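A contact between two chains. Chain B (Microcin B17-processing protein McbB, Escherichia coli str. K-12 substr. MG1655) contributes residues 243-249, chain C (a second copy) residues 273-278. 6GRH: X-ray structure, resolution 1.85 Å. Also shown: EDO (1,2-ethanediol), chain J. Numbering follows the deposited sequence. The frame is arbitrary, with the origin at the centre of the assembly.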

# COMPACT_ATOMS: atom_id res chain seq x y z
N TYR B 243 1.74 -4.09 -28.46
CA TYR B 243 0.71 -3.86 -29.49
C TYR B 243 -0.65 -4.42 -29.06
O TYR B 243 -1.66 -3.74 -29.17
CB TYR B 243 1.17 -4.52 -30.79
CG TYR B 243 0.40 -4.26 -32.05
CD1 TYR B 243 0.50 -3.04 -32.71
CD2 TYR B 243 -0.37 -5.27 -32.64
CE1 TYR B 243 -0.17 -2.82 -33.92
CE2 TYR B 243 -1.04 -5.06 -33.86
CZ TYR B 243 -0.92 -3.83 -34.50
OH TYR B 243 -1.58 -3.61 -35.67
N HIS B 244 -0.64 -5.65 -28.54
CA HIS B 244 -1.87 -6.24 -28.05
C HIS B 244 -2.46 -5.49 -26.85
O HIS B 244 -3.68 -5.28 -26.79
CB HIS B 244 -1.63 -7.71 -27.71
CG HIS B 244 -2.87 -8.45 -27.38
ND1 HIS B 244 -3.91 -8.63 -28.29
CD2 HIS B 244 -3.27 -9.05 -26.23
CE1 HIS B 244 -4.88 -9.29 -27.70
NE2 HIS B 244 -4.51 -9.58 -26.46
N LEU B 245 -1.62 -5.11 -25.88
CA LEU B 245 -2.09 -4.33 -24.74
C LEU B 245 -2.70 -2.98 -25.10
O LEU B 245 -3.72 -2.59 -24.53
CB LEU B 245 -0.99 -4.16 -23.69
CG LEU B 245 -0.64 -5.38 -22.85
CD1 LEU B 245 0.49 -5.03 -21.88
CD2 LEU B 245 -1.81 -5.86 -22.05
N ILE B 246 -2.10 -2.30 -26.06
CA ILE B 246 -2.63 -1.05 -26.62
C ILE B 246 -4.02 -1.30 -27.24
O ILE B 246 -5.01 -0.61 -26.91
CB ILE B 246 -1.66 -0.43 -27.64
CG1 ILE B 246 -0.37 0.04 -26.94
CG2 ILE B 246 -2.28 0.75 -28.37
CD1 ILE B 246 0.74 0.48 -27.86
N LYS B 247 -4.10 -2.32 -28.10
CA LYS B 247 -5.36 -2.67 -28.72
C LYS B 247 -6.46 -2.94 -27.70
O LYS B 247 -7.56 -2.38 -27.78
CB LYS B 247 -5.19 -3.87 -29.65
CG LYS B 247 -6.44 -4.07 -30.50
CD LYS B 247 -6.44 -5.39 -31.22
CE LYS B 247 -6.99 -6.48 -30.33
NZ LYS B 247 -7.08 -7.69 -31.15
N ARG B 248 -6.15 -3.80 -26.71
CA ARG B 248 -7.15 -4.14 -25.73
C ARG B 248 -7.55 -2.98 -24.85
O ARG B 248 -8.72 -2.86 -24.51
CB ARG B 248 -6.72 -5.31 -24.85
CG ARG B 248 -6.68 -6.60 -25.61
CD ARG B 248 -8.03 -6.96 -26.24
NE ARG B 248 -8.05 -8.38 -26.54
CZ ARG B 248 -8.83 -8.98 -27.43
NH1 ARG B 248 -9.72 -8.30 -28.15
NH2 ARG B 248 -8.74 -10.29 -27.56
N ARG B 249 -6.61 -2.11 -24.55
CA ARG B 249 -6.94 -0.93 -23.79
C ARG B 249 -7.85 0.03 -24.57
O ARG B 249 -8.83 0.53 -24.04
CB ARG B 249 -5.65 -0.27 -23.25
CG ARG B 249 -5.92 0.89 -22.32
CD ARG B 249 -6.45 0.39 -20.99
NE ARG B 249 -6.74 1.51 -20.12
CZ ARG B 249 -7.88 1.76 -19.48
NH1 ARG B 249 -8.93 0.93 -19.54
NH2 ARG B 249 -7.96 2.86 -18.73
N ASP C 273 -5.81 -15.07 -20.45
CA ASP C 273 -7.04 -14.56 -21.02
C ASP C 273 -6.68 -13.50 -22.08
O ASP C 273 -6.09 -12.48 -21.78
CB ASP C 273 -7.93 -13.97 -19.93
CG ASP C 273 -9.30 -13.50 -20.46
OD1 ASP C 273 -9.34 -12.88 -21.54
OD2 ASP C 273 -10.33 -13.73 -19.78
N LEU C 274 -7.02 -13.76 -23.33
CA LEU C 274 -6.63 -12.90 -24.43
C LEU C 274 -7.40 -11.58 -24.47
O LEU C 274 -6.98 -10.66 -25.17
CB LEU C 274 -6.83 -13.62 -25.76
CG LEU C 274 -5.93 -14.83 -26.00
CD1 LEU C 274 -6.37 -15.57 -27.25
CD2 LEU C 274 -4.49 -14.40 -26.11
N ILE C 275 -8.50 -11.49 -23.74
CA ILE C 275 -9.23 -10.25 -23.64
C ILE C 275 -8.63 -9.33 -22.57
O ILE C 275 -8.30 -8.19 -22.85
CB ILE C 275 -10.72 -10.48 -23.30
CG1 ILE C 275 -11.39 -11.41 -24.31
CG2 ILE C 275 -11.44 -9.14 -23.26
CD1 ILE C 275 -12.69 -12.00 -23.80
N THR C 276 -8.53 -9.83 -21.34
CA THR C 276 -8.03 -9.02 -20.20
C THR C 276 -6.50 -8.96 -20.13
O THR C 276 -5.95 -8.12 -19.45
CB THR C 276 -8.49 -9.59 -18.87
OG1 THR C 276 -7.95 -10.89 -18.74
CG2 THR C 276 -10.03 -9.68 -18.78
N CYS C 277 -5.84 -9.89 -20.81
CA CYS C 277 -4.39 -10.06 -20.82
C CYS C 277 -3.85 -10.54 -19.46
O CYS C 277 -2.64 -10.48 -19.23
CB CYS C 277 -3.69 -8.79 -21.29
SG CYS C 277 -4.22 -8.22 -22.95
N ILE C 278 -4.73 -11.05 -18.60
CA ILE C 278 -4.35 -11.56 -17.29
C ILE C 278 -3.88 -13.01 -17.38
O ILE C 278 -4.58 -13.86 -17.98
CB ILE C 278 -5.50 -11.42 -16.28
CG1 ILE C 278 -5.78 -9.93 -16.09
CG2 ILE C 278 -5.13 -12.08 -14.94
CD1 ILE C 278 -7.02 -9.62 -15.27
C1 EDO J . -10.34 -11.52 -30.36
O1 EDO J . -11.13 -11.20 -29.22
C2 EDO J . -9.77 -12.91 -30.16
O2 EDO J . -8.69 -13.16 -31.06

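Which face of the chain B helix meets chain C? Residues 243-249 are helical throughout, and the contact falls on B:His244, B:Leu245 and B:Arg248, which the helical repeat gathers along one side. The side chain of B:Tyr243 is out of reach of the chain C stretch.

What does B:His244 contribute? Its CA-to-CB bond points toward chain C, and with chi1 in t the ring brings NE2 of B:His244 to 3.0 Å from O of C:Leu274, donating a hydrogen bond to that carbonyl near the ring plane. ND1 is satisfied elsewhere in the structure, so both ring nitrogens are used. CD2 of B:His244 also lies 3.5 Å from SG of C:Cys277, the sulfur sitting oblique to the ring.

How does an aliphatic neighbour fit beside this polar bond? The CA-to-CB bond of B:Leu245 points sideways to chain C, but the end of the side chain comes nearer, placing CD2 of B:Leu245 3.5 Å from SG of C:Cys277. The small cysteine side chain, whose CA-to-CB bond points toward the helix and which is buried, meets both this methyl and the histidine; an apolar leucine suits a site without a polar partner across the contact.

What does B:Arg248 add? It loses the largest area on the chain B side, and two of its nitrogens converge on the carbonyl already used by histidine: NE of B:Arg248 lies 2.9 Å from O of C:Leu274, and NH2 of B:Arg248 3.0 Å from the same oxygen. That oxygen thus accepts three hydrogen bonds. NH2 of B:Arg248 also donates to O1 of EDO at 3.0 Å.

How is the chain C turn that carries this carbonyl held? The turn is braced from within: OD1 of C:Asp273 accepts hydrogen bonds from the backbone N atoms of C:Ile275 and C:Thr276, while N of C:Cys277 bonds to O of C:Asp273.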